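Local coordinates for protein chorismate synthase (Campylobacter jejuni, PDB 1SQ1) that probably catalyses the elimination of phosphate from 5-enolpyruvylshikimate-3-phosphate to give chorismate, using reduced FMN as its cofactor, at residues 1-4 and 8-11; 227-232 and 337-342; 170-175 and 181-186. One frame throughout, in Å; residues are numbered along the deposited sequence.

Contact 1 (1-4 and 8-11)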
loop_
_atom_site.group_PDB
_atom_site.type_symbol
_atom_site.label_atom_id
_atom_site.label_comp_id
_atom_site.label_asym_id
_atom_site.label_seq_id
_atom_site.Cartn_x
_atom_site.Cartn_y
_atom_site.Cartn_z
HETATM N N MSE A 1 -0.693 -1.439 12.384
HETATM C CA MSE A 1 -1.308 -2.090 11.193
HETATM C C MSE A 1 -1.628 -3.501 11.562
HETATM O O MSE A 1 -0.792 -4.209 12.107
HETATM C CB MSE A 1 -0.353 -2.136 10.004
HETATM C CG MSE A 1 -0.035 -0.797 9.413
HETATM SE SE MSE A 1 0.917 0.298 10.688
HETATM C CE MSE A 1 -0.560 1.490 11.208
ATOM N N ASN A 2 -2.841 -3.920 11.264
ATOM C CA ASN A 2 -3.217 -5.275 11.572
ATOM C C ASN A 2 -3.490 -6.024 10.295
ATOM O O ASN A 2 -4.116 -7.077 10.313
ATOM C CB ASN A 2 -4.443 -5.293 12.464
ATOM C CG ASN A 2 -4.102 -5.040 13.905
ATOM O OD1 ASN A 2 -4.904 -5.315 14.792
ATOM N ND2 ASN A 2 -2.908 -4.512 14.154
ATOM N N THR A 3 -3.021 -5.472 9.183
ATOM C CA THR A 3 -3.217 -6.104 7.890
ATOM C C THR A 3 -1.871 -6.548 7.341
ATOM O O THR A 3 -0.856 -5.893 7.569
ATOM C CB THR A 3 -3.884 -5.153 6.894
ATOM O OG1 THR A 3 -5.167 -4.759 7.396
ATOM C CG2 THR A 3 -4.056 -5.843 5.556
ATOM N N PHE A 4 -1.871 -7.654 6.608
ATOM C CA PHE A 4 -0.639 -8.194 6.068
ATOM C C PHE A 4 -0.772 -8.753 4.651
ATOM O O PHE A 4 -1.771 -9.387 4.310
ATOM C CB PHE A 4 -0.139 -9.273 7.029
ATOM C CG PHE A 4 1.079 -10.009 6.555
ATOM C CD1 PHE A 4 0.996 -11.350 6.211
ATOM C CD2 PHE A 4 2.316 -9.377 6.497
ATOM C CE1 PHE A 4 2.125 -12.055 5.816
ATOM C CE2 PHE A 4 3.457 -10.074 6.104
ATOM C CZ PHE A 4 3.362 -11.417 5.764
ATOM N N LEU A 8 -2.894 -10.704 -1.073
ATOM C CA LEU A 8 -3.666 -11.544 -0.144
ATOM C C LEU A 8 -3.498 -10.959 1.268
ATOM O O LEU A 8 -2.731 -11.462 2.087
ATOM C CB LEU A 8 -3.139 -12.984 -0.163
ATOM C CG LEU A 8 -4.112 -14.136 0.108
ATOM C CD1 LEU A 8 -3.585 -15.027 1.224
ATOM C CD2 LEU A 8 -5.478 -13.592 0.444
ATOM N N LYS A 9 -4.235 -9.888 1.533
ATOM C CA LYS A 9 -4.195 -9.170 2.794
ATOM C C LYS A 9 -4.838 -9.871 3.974
ATOM O O LYS A 9 -6.029 -10.120 3.966
ATOM C CB LYS A 9 -4.862 -7.813 2.600
ATOM C CG LYS A 9 -4.222 -6.991 1.511
ATOM C CD LYS A 9 -4.655 -5.543 1.556
ATOM C CE LYS A 9 -3.870 -4.760 0.536
ATOM N NZ LYS A 9 -2.424 -4.960 0.776
ATOM N N PHE A 10 -4.047 -10.165 4.999
ATOM C CA PHE A 10 -4.552 -10.812 6.205
ATOM C C PHE A 10 -4.727 -9.765 7.289
ATOM O O PHE A 10 -3.824 -8.971 7.525
ATOM C CB PHE A 10 -3.567 -11.878 6.675
ATOM C CG PHE A 10 -3.790 -12.337 8.089
ATOM C CD1 PHE A 10 -2.936 -11.914 9.115
ATOM C CD2 PHE A 10 -4.832 -13.202 8.401
ATOM C CE1 PHE A 10 -3.113 -12.351 10.433
ATOM C CE2 PHE A 10 -5.018 -13.644 9.715
ATOM C CZ PHE A 10 -4.155 -13.217 10.731
ATOM N N THR A 11 -5.878 -9.759 7.949
ATOM C CA THR A 11 -6.126 -8.787 9.004
ATOM C C THR A 11 -6.717 -9.413 10.259
ATOM O O THR A 11 -7.727 -10.120 10.197
ATOM C CB THR A 11 -7.089 -7.678 8.534
ATOM O OG1 THR A 11 -6.556 -7.057 7.363
ATOM C CG2 THR A 11 -7.270 -6.619 9.619
#

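Contact 2 (227-232 and 337-342)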
loop_
_atom_site.group_PDB
_atom_site.type_symbol
_atom_site.label_atom_id
_atom_site.label_comp_id
_atom_site.label_asym_id
_atom_site.label_seq_id
_atom_site.Cartn_x
_atom_site.Cartn_y
_atom_site.Cartn_z
ATOM N N ASP A 227 12.266 -14.279 -0.013
ATOM C CA ASP A 227 12.993 -14.409 1.252
ATOM C C ASP A 227 12.661 -13.215 2.162
ATOM O O ASP A 227 12.411 -13.398 3.358
ATOM C CB ASP A 227 14.507 -14.549 1.020
ATOM C CG ASP A 227 15.027 -13.596 -0.016
ATOM O OD1 ASP A 227 16.217 -13.689 -0.377
ATOM O OD2 ASP A 227 14.236 -12.754 -0.477
ATOM N N SER A 228 12.633 -12.005 1.600
ATOM C CA SER A 228 12.279 -10.811 2.378
ATOM C C SER A 228 10.950 -11.043 3.092
ATOM O O SER A 228 10.877 -10.991 4.315
ATOM C CB SER A 228 12.118 -9.580 1.481
ATOM O OG SER A 228 13.363 -9.068 1.044
ATOM N N LYS A 229 9.899 -11.287 2.318
ATOM C CA LYS A 229 8.582 -11.516 2.880
ATOM C C LYS A 229 8.632 -12.583 3.940
ATOM O O LYS A 229 8.008 -12.458 4.978
ATOM C CB LYS A 229 7.607 -11.958 1.792
ATOM C CG LYS A 229 7.191 -10.894 0.810
ATOM C CD LYS A 229 6.455 -11.519 -0.360
ATOM C CE LYS A 229 5.375 -10.596 -0.874
ATOM N NZ LYS A 229 4.187 -10.598 0.037
ATOM N N LEU A 230 9.365 -13.651 3.678
ATOM C CA LEU A 230 9.428 -14.732 4.641
ATOM C C LEU A 230 10.080 -14.274 5.922
ATOM O O LEU A 230 9.594 -14.576 7.011
ATOM C CB LEU A 230 10.199 -15.905 4.063
ATOM C CG LEU A 230 9.422 -16.676 3.004
ATOM C CD1 LEU A 230 10.382 -17.590 2.257
ATOM C CD2 LEU A 230 8.286 -17.464 3.665
ATOM N N ALA A 231 11.180 -13.542 5.778
ATOM C CA ALA A 231 11.930 -13.031 6.915
ATOM C C ALA A 231 11.087 -12.090 7.751
ATOM O O ALA A 231 11.169 -12.085 8.982
ATOM C CB ALA A 231 13.157 -12.309 6.426
ATOM N N HIS A 232 10.281 -11.294 7.063
ATOM C CA HIS A 232 9.404 -10.310 7.676
ATOM C C HIS A 232 8.287 -11.002 8.457
ATOM O O HIS A 232 8.014 -10.652 9.610
ATOM C CB HIS A 232 8.845 -9.420 6.567
ATOM C CG HIS A 232 7.952 -8.313 7.030
ATOM N ND1 HIS A 232 6.795 -8.545 7.748
ATOM C CD2 HIS A 232 7.964 -6.987 6.763
ATOM C CE1 HIS A 232 6.130 -7.407 7.887
ATOM N NE2 HIS A 232 6.818 -6.452 7.295
ATOM N N ARG A 337 2.653 -19.786 5.045
ATOM C CA ARG A 337 1.534 -20.135 4.195
ATOM C C ARG A 337 1.030 -18.849 3.557
ATOM O O ARG A 337 1.030 -18.729 2.331
ATOM C CB ARG A 337 0.415 -20.749 5.024
ATOM C CG ARG A 337 -0.196 -21.982 4.419
ATOM C CD ARG A 337 0.433 -23.255 4.973
ATOM N NE ARG A 337 -0.130 -23.654 6.262
ATOM C CZ ARG A 337 -0.129 -24.915 6.694
ATOM N NH1 ARG A 337 0.398 -25.876 5.930
ATOM N NH2 ARG A 337 -0.633 -25.226 7.883
ATOM N N LEU A 338 0.610 -17.894 4.394
ATOM C CA LEU A 338 0.091 -16.611 3.916
ATOM C C LEU A 338 0.989 -15.985 2.856
ATOM O O LEU A 338 0.525 -15.581 1.790
ATOM C CB LEU A 338 -0.080 -15.639 5.080
ATOM C CG LEU A 338 -1.214 -15.946 6.070
ATOM C CD1 LEU A 338 -0.870 -15.317 7.393
ATOM C CD2 LEU A 338 -2.557 -15.425 5.574
ATOM N N VAL A 339 2.281 -15.908 3.143
ATOM C CA VAL A 339 3.206 -15.332 2.181
ATOM C C VAL A 339 3.127 -16.059 0.833
ATOM O O VAL A 339 2.791 -15.445 -0.181
ATOM C CB VAL A 339 4.651 -15.390 2.696
ATOM C CG1 VAL A 339 5.586 -14.743 1.692
ATOM C CG2 VAL A 339 4.745 -14.685 4.037
ATOM N N LEU A 340 3.429 -17.362 0.813
ATOM C CA LEU A 340 3.392 -18.124 -0.443
ATOM C C LEU A 340 2.079 -17.973 -1.214
ATOM O O LEU A 340 2.096 -17.788 -2.433
ATOM C CB LEU A 340 3.666 -19.609 -0.198
ATOM C CG LEU A 340 5.141 -19.954 0.031
ATOM C CD1 LEU A 340 5.275 -21.430 0.295
ATOM C CD2 LEU A 340 5.981 -19.527 -1.164
ATOM N N ALA A 341 0.952 -18.043 -0.513
ATOM C CA ALA A 341 -0.338 -17.904 -1.161
ATOM C C ALA A 341 -0.483 -16.481 -1.645
ATOM O O ALA A 341 -1.338 -16.181 -2.476
ATOM C CB ALA A 341 -1.436 -18.234 -0.197
ATOM N N ASP A 342 0.346 -15.589 -1.107
ATOM C CA ASP A 342 0.305 -14.189 -1.519
ATOM C C ASP A 342 1.140 -14.011 -2.800
ATOM O O ASP A 342 0.671 -13.406 -3.753
ATOM C CB ASP A 342 0.807 -13.283 -0.376
ATOM C CG ASP A 342 0.706 -11.785 -0.699
ATOM O OD1 ASP A 342 1.237 -10.985 0.104
ATOM O OD2 ASP A 342 0.112 -11.399 -1.734
#

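Contact 3 (170-175 and 181-186)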
loop_
_atom_site.group_PDB
_atom_site.type_symbol
_atom_site.label_atom_id
_atom_site.label_comp_id
_atom_site.label_asym_id
_atom_site.label_seq_id
_atom_site.Cartn_x
_atom_site.Cartn_y
_atom_site.Cartn_z
ATOM N N PHE A 170 9.272 -35.732 9.646
ATOM C CA PHE A 170 8.021 -34.998 9.730
ATOM C C PHE A 170 6.883 -35.928 10.105
ATOM O O PHE A 170 5.878 -35.502 10.670
ATOM C CB PHE A 170 7.721 -34.308 8.402
ATOM C CG PHE A 170 8.342 -32.952 8.281
ATOM C CD1 PHE A 170 7.735 -31.851 8.860
ATOM C CD2 PHE A 170 9.548 -32.779 7.616
ATOM C CE1 PHE A 170 8.324 -30.601 8.785
ATOM C CE2 PHE A 170 10.147 -31.533 7.533
ATOM C CZ PHE A 170 9.534 -30.441 8.116
ATOM N N GLU A 171 7.036 -37.204 9.776
ATOM C CA GLU A 171 6.015 -38.190 10.105
ATOM C C GLU A 171 5.970 -38.250 11.627
ATOM O O GLU A 171 4.904 -38.173 12.243
ATOM C CB GLU A 171 6.406 -39.543 9.515
ATOM C CG GLU A 171 6.463 -39.540 7.989
ATOM C CD GLU A 171 5.117 -39.854 7.347
ATOM O OE1 GLU A 171 4.654 -41.012 7.483
ATOM O OE2 GLU A 171 4.525 -38.950 6.710
ATOM N N PHE A 172 7.153 -38.365 12.221
ATOM C CA PHE A 172 7.304 -38.408 13.669
ATOM C C PHE A 172 6.820 -37.066 14.241
ATOM O O PHE A 172 6.163 -37.022 15.282
ATOM C CB PHE A 172 8.782 -38.639 14.024
ATOM C CG PHE A 172 9.027 -38.918 15.485
ATOM C CD1 PHE A 172 8.694 -40.149 16.041
ATOM C CD2 PHE A 172 9.559 -37.935 16.312
ATOM C CE1 PHE A 172 8.886 -40.394 17.398
ATOM C CE2 PHE A 172 9.755 -38.171 17.671
ATOM C CZ PHE A 172 9.414 -39.402 18.214
ATOM N N ALA A 173 7.135 -35.975 13.547
ATOM C CA ALA A 173 6.738 -34.650 13.999
ATOM C C ALA A 173 5.239 -34.539 14.205
ATOM O O ALA A 173 4.788 -34.068 15.244
ATOM C CB ALA A 173 7.201 -33.598 13.005
ATOM N N LYS A 174 4.469 -34.975 13.214
ATOM C CA LYS A 174 3.011 -34.909 13.287
ATOM C C LYS A 174 2.458 -35.603 14.531
ATOM O O LYS A 174 1.568 -35.075 15.197
ATOM C CB LYS A 174 2.389 -35.543 12.031
ATOM C CG LYS A 174 2.730 -34.825 10.722
ATOM C CD LYS A 174 2.091 -35.497 9.507
ATOM C CE LYS A 174 2.281 -34.654 8.242
ATOM N NZ LYS A 174 1.658 -33.297 8.354
ATOM N N LYS A 175 3.002 -36.778 14.845
ATOM C CA LYS A 175 2.545 -37.565 15.987
ATOM C C LYS A 175 3.126 -37.110 17.337
ATOM O O LYS A 175 2.621 -37.497 18.394
ATOM C CB LYS A 175 2.863 -39.044 15.735
ATOM C CG LYS A 175 2.074 -40.043 16.595
ATOM C CD LYS A 175 0.563 -40.032 16.294
ATOM C CE LYS A 175 -0.205 -41.045 17.164
ATOM N NZ LYS A 175 0.269 -42.454 16.991
ATOM N N LEU A 181 11.422 -33.273 15.381
ATOM C CA LEU A 181 11.852 -33.731 14.050
ATOM C C LEU A 181 13.022 -34.717 14.124
ATOM O O LEU A 181 13.475 -35.229 13.102
ATOM C CB LEU A 181 12.263 -32.539 13.169
ATOM C CG LEU A 181 11.181 -31.539 12.756
ATOM C CD1 LEU A 181 11.804 -30.408 11.961
ATOM C CD2 LEU A 181 10.120 -32.246 11.936
ATOM N N ASP A 182 13.512 -34.960 15.335
ATOM C CA ASP A 182 14.616 -35.887 15.571
ATOM C C ASP A 182 14.169 -36.785 16.723
ATOM O O ASP A 182 14.287 -36.414 17.887
ATOM C CB ASP A 182 15.889 -35.128 15.969
ATOM C CG ASP A 182 17.145 -35.966 15.794
ATOM O OD1 ASP A 182 18.248 -35.509 16.159
ATOM O OD2 ASP A 182 17.031 -37.089 15.276
ATOM N N PRO A 183 13.646 -37.980 16.411
ATOM C CA PRO A 183 13.166 -38.945 17.412
ATOM C C PRO A 183 14.178 -39.362 18.479
ATOM O O PRO A 183 13.800 -39.867 19.539
ATOM C CB PRO A 183 12.695 -40.122 16.556
ATOM C CG PRO A 183 13.590 -40.039 15.346
ATOM C CD PRO A 183 13.589 -38.561 15.057
ATOM N N LYS A 184 15.457 -39.139 18.199
ATOM C CA LYS A 184 16.521 -39.491 19.130
ATOM C C LYS A 184 16.647 -38.454 20.257
ATOM O O LYS A 184 17.214 -38.737 21.319
ATOM C CB LYS A 184 17.846 -39.617 18.370
ATOM C CG LYS A 184 19.075 -39.826 19.250
ATOM C CD LYS A 184 18.999 -41.105 20.092
ATOM C CE LYS A 184 20.286 -41.292 20.902
ATOM N NZ LYS A 184 20.368 -42.602 21.604
ATOM N N LEU A 185 16.110 -37.258 20.032
ATOM C CA LEU A 185 16.167 -36.198 21.033
ATOM C C LEU A 185 14.790 -35.834 21.573
ATOM O O LEU A 185 14.664 -34.939 22.402
ATOM C CB LEU A 185 16.833 -34.947 20.444
ATOM C CG LEU A 185 18.361 -34.898 20.298
ATOM C CD1 LEU A 185 18.910 -36.245 19.875
ATOM C CD2 LEU A 185 18.730 -33.826 19.287
ATOM N N GLU A 186 13.759 -36.537 21.120
ATOM C CA GLU A 186 12.403 -36.235 21.559
ATOM C C GLU A 186 12.221 -36.343 23.074
ATOM O O GLU A 186 11.364 -35.668 23.650
ATOM C CB GLU A 186 11.402 -37.140 20.831
ATOM C CG GLU A 186 9.962 -36.637 20.832
ATOM C CD GLU A 186 9.041 -37.504 21.666
ATOM O OE1 GLU A 186 7.809 -37.277 21.638
ATOM O OE2 GLU A 186 9.552 -38.413 22.359
#

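Contact 1 (1-4 and 8-11)
Thr3 faces Thr11, and Phe4 faces Phe10, across the beta hairpin that opens the chain, in which strand 3-4 runs antiparallel to the first part of strand 9-13. The hairpin illustrates how a two-stranded ribbon sorts its residues onto two unlike faces. Its tightly packed face carries the phenylalanines, a hydrogen-bonded pair with CA atoms 4.7 Å apart. No ring-to-ring contact joins them; they meet through their CB atoms, 4.3 Å apart, and CB of Phe4 lies at the edge of the Phe10 ring, near its plane. With CG opposite the backbone N (chi1 175° in Phe4, 164° in Phe10), each side chain carries its ring to helix 325-346, where Phe4 meets Met335 and Phe10 meets Leu338. The backbone bond from Phe4 N to Phe10 O is weak, its angle at the hydrogen only 130°.

The side of Thr3 is more open: Thr3 and its neighbour Lys9 are partly exposed, although Thr11 is buried. CG2 of Thr3 touches CB of Lys9 at 3.6 Å, while the lysine chain bends at its last torsion and NZ bonds to the carbonyls of Gly5 and Thr6 in the turn. Upstream, Asn2 packs on Leu222 of a second subunit and Pro77 of a third. Between the non-hydrogen-bonded threonines, OG1 of Thr3 and OG1 of Thr11 share a hydrogen bond of 2.7 Å.

Contact 2 (227-232 and 337-342)
Helices 226-235 and 325-346 meet here in nearly antiparallel fashion, the axes of segments 227-232 and 337-342 running at 153° and approaching to 9.7 Å. Lys229 and Val339 are the nearest residues of the two backbones, their CA atoms 6.6 Å apart, and each directs its CB toward the other helix. Such pairs show how a helix interface can combine an apolar seam with a buried charge. Val339 supplies the apolar part: its CG1, opposite the backbone N (chi1 -178°), rests on CB of Lys229 at 3.4 Å and also touches CD of the same chain. Leu230 adds a looser flank, with its CD2 4.3 Å from CB of Val339.

Beyond the valine the lysine chain bends at its last two torsions, and NZ reaches OD1 of Asp342 in a salt bridge of 3.0 Å. The two side chains cross at about a right angle, and the ammonium comes from above the carboxylate, 59° out of its plane. Other donors meet the aspartate too: OD1 accepts from the backbone N of Thr6, and OD2 from those of Arg7 and Leu8. On helix 226-235, Ser228 OG bonds to the carbonyl of His232 of a second subunit. With a lysine and three backbone N-H groups around it, the buried Asp342 carboxylate is probably stabilised as an anion, and its charge ties both helices to the N-terminal turn.

Contact 3 (170-175 and 181-186)
With CG opposite its backbone N (chi1 -171°), Phe172 holds its ring out from helix 170-175 over Pro183, while Leu181 has CG opposite its carbonyl carbon and a second torsion that extends CD1 and leaves CD2, the other branch, turned to the helix. These two residues carry most of the contact between the short helix 170-175 and the loop that leads into helix 186-198, beside the second antiparallel sheet. It works as an example of a short connection held by side chains, since no hydrogen bond joins the two segments.

The Leu181 half is the inner one. One methyl does all the touching: CD2 meets CB of Ala173 at 3.4 Å and sits over a face of the Phe170 ring, 4.0 Å from its centroid and close to the ring normal, a CH-pi contact. Leu181 also reaches Phe208 of strand 205-212, and its backbone bonds to Val153 of strand 148-156, so this side of the connection lies against the sheet. Phe170 likewise touches both strands, at Lys210 and Gln150.

The Phe172 half is more open, and Pro183 itself is exposed. Its CB stands over the centre of the Phe172 ring, 3.6 Å from the centroid and only 8° off the normal, a second CH-pi contact. Glu186 approaches the same ring from its edge, with CB in the ring plane. The glutamate chain bends at its second torsion, and the carboxylate lies 74° from the plane of the ring; its OE1 forms a salt bridge with Lys190, one turn on in helix 186-198, which should offset the nearby like charge of Glu177. It is the aliphatic part of Glu186 that meets Phe172, CG lying 3.5 Å from ring atom CE2.

How the contacts relate
From the N terminus, contact 1 closes first, over a three-residue connection, 5-7, forming the hairpin at the edge of the first sheet, as counted within this chain. Contact 3 closes next, bridging five residues between helix 170-175 and the approach to helix 186-198, beside the second sheet. Contact 2 spans 104 residues, joining helix 226-235 to helix 325-346. The three therefore follow in series, none nested or crossing. Contacts 1 and 2 touch, through a probable hydrogen bond from Leu8 N to Asp342 OD2 and the packing of Phe10 on Leu338 and of Phe4 on Val339 and His232; both reach the second subunit. Contact 3 stands apart, its centre about 33 Å from that of contact 1.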